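Local coordinates for protein 2-dehydropantoate 2-reductase (PDB 2QYT) that probably catalyses the NADPH-dependent reduction of ketopantoate (2-dehydropantoate) to pantoic acid, a step in the biosynthesis of pantothenate, at residues F14-V19 with G46-A51; G20-A25 with P63-L68. All blocks are in the same frame, centred on the assembly; numbering follows the deposited sequence.

Contact 1 of 2, residues F14-V19 with G46-A51; sequences FGLGGV and GAHLEA. With EDO (1,2-ethanediol), chain G; SO4 (sulfate ion), chain C; SO4 (sulfate ion), chain E; SO4 (sulfate ion), chain B.
Leu16 and His48 make the closest backbone approach here, 8.4 Å from CA to CA, where the turn leaving strand 9-14 passes helix 46-55 near its beginning. Gly15 and Gly17 of the turn and Gly20 of the helix that follows fit the GxGxxG pattern of a Rossmann fold, the strand-turn-helix that in NAD(P)-dependent enzymes receives the dinucleotide phosphates; here sulfate ions and an ethanediol occupy it. The gap is bridged by the imidazole of His48, which is carried across with CG anti to the backbone N (chi1 -166°). Its NE2 donates to Leu16 O at 2.8 Å, a short but bent bond with an N-H...O angle of 134°. The carbonyl oxygen lies 26° out of the ring plane. The same nitrogen also meets Leu16 CB at 3.6 Å, and the two side chains cross at about a right angle. His48 ND1 is hydrogen-bonded to Gly150 N, and with both ring nitrogens engaged the ring's rotation is set.

Around the turn, successive amides point at bound groups. Gly18 N, in the first turn of helix 18-33, donates to the sulfate of chain B, consistent with a helix N terminus that suits an anion. Gly17, at the N-cap, gives its N-H to the ethanediol O1 at 2.9 Å. O4 of the chain E sulfate packs against Gly15 CA at 3.3 Å. The chain C sulfate sits between the two segments: its O1 accepts from Leu16 N at 2.7 Å and lies at the edge of the imidazole, in its plane, 3.3 Å from His48 CD2.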
loop_
_atom_site.group_PDB
_atom_site.type_symbol
_atom_site.label_atom_id
_atom_site.label_comp_id
_atom_site.label_asym_id
_atom_site.label_seq_id
_atom_site.Cartn_x
_atom_site.Cartn_y
_atom_site.Cartn_z
ATOM N N PHE A 14 -6.541 4.628 8.498
ATOM C CA PHE A 14 -7.603 5.201 7.696
ATOM C C PHE A 14 -7.942 4.231 6.559
ATOM O O PHE A 14 -7.204 4.120 5.587
ATOM C CB PHE A 14 -7.139 6.567 7.137
ATOM C CG PHE A 14 -8.230 7.338 6.413
ATOM C CD1 PHE A 14 -9.266 7.929 7.122
ATOM C CD2 PHE A 14 -8.200 7.481 5.032
ATOM C CE1 PHE A 14 -10.250 8.650 6.494
ATOM C CE2 PHE A 14 -9.203 8.183 4.372
ATOM C CZ PHE A 14 -10.234 8.780 5.115
ATOM N N GLY A 15 -9.069 3.537 6.697
ATOM C CA GLY A 15 -9.537 2.533 5.741
ATOM C C GLY A 15 -9.210 1.212 6.392
ATOM O O GLY A 15 -8.048 0.948 6.671
ATOM N N LEU A 16 -10.213 0.416 6.726
ATOM C CA LEU A 16 -9.969 -0.895 7.352
ATOM C C LEU A 16 -10.314 -2.080 6.436
ATOM O O LEU A 16 -11.042 -2.971 6.845
ATOM C CB LEU A 16 -10.744 -1.086 8.677
ATOM C CG LEU A 16 -10.274 -0.732 10.077
ATOM C CD1 LEU A 16 -11.195 -1.418 11.091
ATOM C CD2 LEU A 16 -8.798 -0.946 10.452
ATOM N N GLY A 17 -9.779 -2.112 5.226
ATOM C CA GLY A 17 -9.989 -3.275 4.371
ATOM C C GLY A 17 -8.876 -4.261 4.715
ATOM O O GLY A 17 -8.331 -4.236 5.854
ATOM N N GLY A 18 -8.500 -5.115 3.762
ATOM C CA GLY A 18 -7.517 -6.142 4.056
ATOM C C GLY A 18 -6.219 -5.605 4.626
ATOM O O GLY A 18 -5.706 -6.098 5.630
ATOM N N VAL A 19 -5.707 -4.543 4.014
ATOM C CA VAL A 19 -4.391 -3.994 4.369
ATOM C C VAL A 19 -4.496 -3.187 5.687
ATOM O O VAL A 19 -3.795 -3.464 6.657
ATOM C CB VAL A 19 -3.805 -3.143 3.208
ATOM C CG1 VAL A 19 -2.556 -2.303 3.694
ATOM C CG2 VAL A 19 -3.495 -4.051 1.962
ATOM N N GLY A 46 -19.893 2.478 8.046
ATOM C CA GLY A 46 -21.078 1.663 7.760
ATOM C C GLY A 46 -21.213 0.378 8.559
ATOM O O GLY A 46 -21.000 0.366 9.784
ATOM N N ALA A 47 -21.567 -0.700 7.848
ATOM C CA ALA A 47 -21.710 -2.046 8.410
ATOM C C ALA A 47 -20.442 -2.587 8.984
ATOM O O ALA A 47 -20.470 -3.266 10.002
ATOM C CB ALA A 47 -22.279 -3.031 7.356
ATOM N N HIS A 48 -19.331 -2.318 8.314
ATOM C CA HIS A 48 -18.026 -2.705 8.817
ATOM C C HIS A 48 -17.814 -2.054 10.207
ATOM O O HIS A 48 -17.644 -2.752 11.204
ATOM C CB HIS A 48 -16.964 -2.278 7.822
ATOM C CG HIS A 48 -15.619 -2.889 8.054
ATOM N ND1 HIS A 48 -15.448 -4.201 8.464
ATOM C CD2 HIS A 48 -14.376 -2.381 7.882
ATOM C CE1 HIS A 48 -14.154 -4.468 8.539
ATOM N NE2 HIS A 48 -13.484 -3.364 8.234
ATOM N N LEU A 49 -17.883 -0.731 10.263
ATOM C CA LEU A 49 -17.883 -0.005 11.540
ATOM C C LEU A 49 -18.868 -0.587 12.551
ATOM O O LEU A 49 -18.493 -0.848 13.708
ATOM C CB LEU A 49 -18.174 1.496 11.343
ATOM C CG LEU A 49 -18.455 2.312 12.618
ATOM C CD1 LEU A 49 -17.167 2.348 13.480
ATOM C CD2 LEU A 49 -18.902 3.733 12.284
ATOM N N GLU A 50 -20.123 -0.799 12.148
ATOM C CA GLU A 50 -21.113 -1.319 13.112
ATOM C C GLU A 50 -20.813 -2.736 13.653
ATOM O O GLU A 50 -21.029 -2.997 14.852
ATOM C CB GLU A 50 -22.561 -1.176 12.602
ATOM C CG GLU A 50 -23.047 0.326 12.634
ATOM C CD GLU A 50 -22.777 1.078 14.017
ATOM O OE1 GLU A 50 -23.234 0.542 15.080
ATOM O OE2 GLU A 50 -22.113 2.187 14.037
ATOM N N ALA A 51 -20.317 -3.632 12.788
ATOM C CA ALA A 51 -19.989 -4.994 13.195
ATOM C C ALA A 51 -18.781 -5.016 14.148
ATOM O O ALA A 51 -18.726 -5.826 15.074
ATOM C CB ALA A 51 -19.687 -5.851 11.985
HETATM C C1 EDO G . -6.748 -1.652 2.644
HETATM O O1 EDO G . -7.402 -1.244 3.847
HETATM C C2 EDO G . -7.639 -2.554 1.788
HETATM O O2 EDO G . -6.794 -3.510 1.161
HETATM S S SO4 C . -13.931 0.737 5.816
HETATM O O1 SO4 C . -12.870 0.304 6.702
HETATM O O2 SO4 C . -13.975 -0.248 4.731
HETATM O O3 SO4 C . -15.227 0.757 6.489
HETATM O O4 SO4 C . -13.555 2.068 5.296
HETATM S S SO4 E . -11.070 0.327 2.171
HETATM O O1 SO4 E . -12.169 -0.465 2.701
HETATM O O2 SO4 E . -10.456 -0.354 1.020
HETATM O O3 SO4 E . -11.615 1.643 1.831
HETATM O O4 SO4 E . -10.033 0.505 3.180
HETATM S S SO4 B . -10.122 -5.163 0.440
HETATM O O1 SO4 B . -8.766 -5.522 0.799
HETATM O O2 SO4 B . -10.369 -5.827 -0.845
HETATM O O3 SO4 B . -11.095 -5.574 1.437
HETATM O O4 SO4 B . -10.215 -3.722 0.293
#

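Contact 2 of 2, residues G20-A25 with P63-L68. With EDO (1,2-ethanediol), chain G.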
loop_
_atom_site.group_PDB
_atom_site.type_symbol
_atom_site.label_atom_id
_atom_site.label_comp_id
_atom_site.label_asym_id
_atom_site.label_seq_id
_atom_site.Cartn_x
_atom_site.Cartn_y
_atom_site.Cartn_z
ATOM N N GLY A 20 -5.396 -2.222 5.751
ATOM C CA GLY A 20 -5.528 -1.445 6.997
ATOM C C GLY A 20 -6.031 -2.285 8.147
ATOM O O GLY A 20 -5.620 -2.099 9.294
ATOM N N GLY A 21 -6.927 -3.222 7.866
ATOM C CA GLY A 21 -7.501 -4.034 8.921
ATOM C C GLY A 21 -6.495 -5.003 9.496
ATOM O O GLY A 21 -6.379 -5.154 10.751
ATOM N N TYR A 22 -5.740 -5.671 8.624
ATOM C CA TYR A 22 -4.670 -6.494 9.104
ATOM C C TYR A 22 -3.579 -5.738 9.881
ATOM O O TYR A 22 -3.196 -6.167 10.954
ATOM C CB TYR A 22 -4.009 -7.294 7.967
ATOM C CG TYR A 22 -2.941 -8.173 8.542
ATOM C CD1 TYR A 22 -3.290 -9.362 9.205
ATOM C CD2 TYR A 22 -1.593 -7.774 8.548
ATOM C CE1 TYR A 22 -2.334 -10.184 9.767
ATOM C CE2 TYR A 22 -0.600 -8.595 9.136
ATOM C CZ TYR A 22 -0.995 -9.814 9.728
ATOM O OH TYR A 22 -0.076 -10.667 10.305
ATOM N N TYR A 23 -3.024 -4.649 9.342
ATOM C CA TYR A 23 -1.950 -3.960 10.106
ATOM C C TYR A 23 -2.503 -3.224 11.303
ATOM O O TYR A 23 -1.888 -3.208 12.362
ATOM C CB TYR A 23 -1.063 -3.101 9.205
ATOM C CG TYR A 23 -0.304 -3.956 8.212
ATOM C CD1 TYR A 23 0.735 -4.798 8.643
ATOM C CD2 TYR A 23 -0.634 -3.951 6.853
ATOM C CE1 TYR A 23 1.439 -5.595 7.766
ATOM C CE2 TYR A 23 0.093 -4.756 5.947
ATOM C CZ TYR A 23 1.111 -5.560 6.399
ATOM O OH TYR A 23 1.822 -6.312 5.498
ATOM N N GLY A 24 -3.708 -2.681 11.166
ATOM C CA GLY A 24 -4.401 -2.099 12.337
ATOM C C GLY A 24 -4.679 -3.107 13.450
ATOM O O GLY A 24 -4.523 -2.808 14.641
ATOM N N ALA A 25 -5.074 -4.329 13.070
ATOM C CA ALA A 25 -5.301 -5.385 14.052
ATOM C C ALA A 25 -4.009 -5.759 14.796
ATOM O O ALA A 25 -4.011 -5.912 16.014
ATOM C CB ALA A 25 -5.922 -6.625 13.369
ATOM N N PRO A 63 -4.707 -18.808 7.516
ATOM C CA PRO A 63 -4.636 -20.252 7.640
ATOM C C PRO A 63 -4.370 -20.792 9.074
ATOM O O PRO A 63 -4.873 -21.887 9.433
ATOM C CB PRO A 63 -3.510 -20.665 6.652
ATOM C CG PRO A 63 -3.416 -19.572 5.651
ATOM C CD PRO A 63 -3.808 -18.273 6.474
ATOM N N SER A 64 -3.557 -20.073 9.848
ATOM C CA SER A 64 -3.092 -20.574 11.138
ATOM C C SER A 64 -3.602 -19.772 12.309
ATOM O O SER A 64 -3.416 -20.192 13.443
ATOM C CB SER A 64 -1.552 -20.620 11.182
ATOM O OG SER A 64 -0.992 -19.287 11.207
ATOM N N ARG A 65 -4.277 -18.638 12.066
ATOM C CA ARG A 65 -4.708 -17.756 13.147
ATOM C C ARG A 65 -6.193 -17.394 13.085
ATOM O O ARG A 65 -6.788 -17.358 12.027
ATOM C CB ARG A 65 -3.857 -16.433 13.175
ATOM C CG ARG A 65 -2.372 -16.662 13.558
ATOM C CD ARG A 65 -1.589 -15.378 13.459
ATOM N NE ARG A 65 -1.341 -15.038 12.070
ATOM C CZ ARG A 65 -1.090 -13.812 11.615
ATOM N NH1 ARG A 65 -0.878 -13.625 10.308
ATOM N NH2 ARG A 65 -1.019 -12.795 12.454
ATOM N N ASP A 66 -6.784 -17.097 14.229
ATOM C CA ASP A 66 -8.157 -16.598 14.255
ATOM C C ASP A 66 -8.228 -15.757 15.496
ATOM O O ASP A 66 -8.288 -16.296 16.600
ATOM C CB ASP A 66 -9.205 -17.761 14.290
ATOM C CG ASP A 66 -10.680 -17.253 14.287
ATOM O OD1 ASP A 66 -10.954 -16.043 14.562
ATOM O OD2 ASP A 66 -11.585 -18.062 14.013
ATOM N N PHE A 67 -8.231 -14.441 15.329
ATOM C CA PHE A 67 -8.158 -13.536 16.469
ATOM C C PHE A 67 -9.068 -12.301 16.410
ATOM O O PHE A 67 -9.454 -11.853 15.338
ATOM C CB PHE A 67 -6.687 -13.152 16.844
ATOM C CG PHE A 67 -5.952 -12.364 15.783
ATOM C CD1 PHE A 67 -5.204 -13.017 14.795
ATOM C CD2 PHE A 67 -5.997 -10.981 15.773
ATOM C CE1 PHE A 67 -4.545 -12.276 13.791
ATOM C CE2 PHE A 67 -5.329 -10.229 14.828
ATOM C CZ PHE A 67 -4.600 -10.853 13.820
ATOM N N LEU A 68 -9.376 -11.734 17.590
ATOM C CA LEU A 68 -10.129 -10.503 17.663
ATOM C C LEU A 68 -9.275 -9.371 18.281
ATOM O O LEU A 68 -8.899 -9.452 19.438
ATOM C CB LEU A 68 -11.440 -10.741 18.461
ATOM C CG LEU A 68 -12.434 -9.591 18.692
ATOM C CD1 LEU A 68 -13.177 -9.266 17.378
ATOM C CD2 LEU A 68 -13.445 -10.011 19.791
HETATM C C1 EDO G . -6.748 -1.652 2.644
HETATM O O1 EDO G . -7.402 -1.244 3.847
HETATM C C2 EDO G . -7.639 -2.554 1.788
HETATM O O2 EDO G . -6.794 -3.510 1.161
#
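Arg65 reaches over to Tyr22 and holds its phenol oxygen end-on with two nitrogens: NH1 donates to Tyr22 OH at 3.1 Å, and NH2 donates to Tyr22 OH at 3.2 Å. The oxygen lies only 6° out of the guanidinium plane, whereas the tyrosine ring stands nearly perpendicular to that plane, at 85°. This is therefore a bifurcated, edge-on grip and not a stack of the cation over the ring. Alongside it runs a small apolar contact, with Ala25 CB at the edge of the Phe67 ring, 3.9 Å from Phe67 CE2.

Both tyrosine and arginine are set up from their own backbones. A chi1 of -178° carries the Tyr22 ring away from its backbone N, out along the flank of helix 18-33, while the Arg65 chain bends at chi3 to present its end to the hydroxyl. Behind the tyrosine, its CD2 lies over the centre of the Tyr23 ring, 3.7 Å above the plane. Asp157 forms a salt bridge with Arg65 NH1 and also accepts from Ser64 OG, so it binds two neighbouring residues of the turn before edge strand 66-69. Val60 of the adjoining strand 58-61 meets Tyr22, Ala25 and Phe67.

Between the two segments the link is one polar grip from the turn and one apolar touch from strand 66-69; Phe67 also lies on Met26 and Leu29. Arg65 NH1 is shared between the phenol oxygen and Asp157 OD1, so the carboxylate probably tempers the pull of the guanidinium on the hydroxyl.

How the contacts relate
From the N terminus, the chain runs through strand 9-14 and the glycine turn into helix 18-33, which both contacts share. Contact 1 closes a loop when helix 46-55 comes back to the turn, after strand 38-43. Contact 2 starts one residue beyond the first segment of contact 1 and closes later, at 63-68, so the two loops cross rather than nest. Their centres lie 13 Å apart, and they touch directly through Leu16 CD2 and Gly21 CA, 3.7 Å apart. Together they tie the glycine turn to helix 46-55, and the following turns of helix 18-33 to residues 63-68, which lead into an edge strand of the mixed sheet, 66-69. One ethanediol touches both.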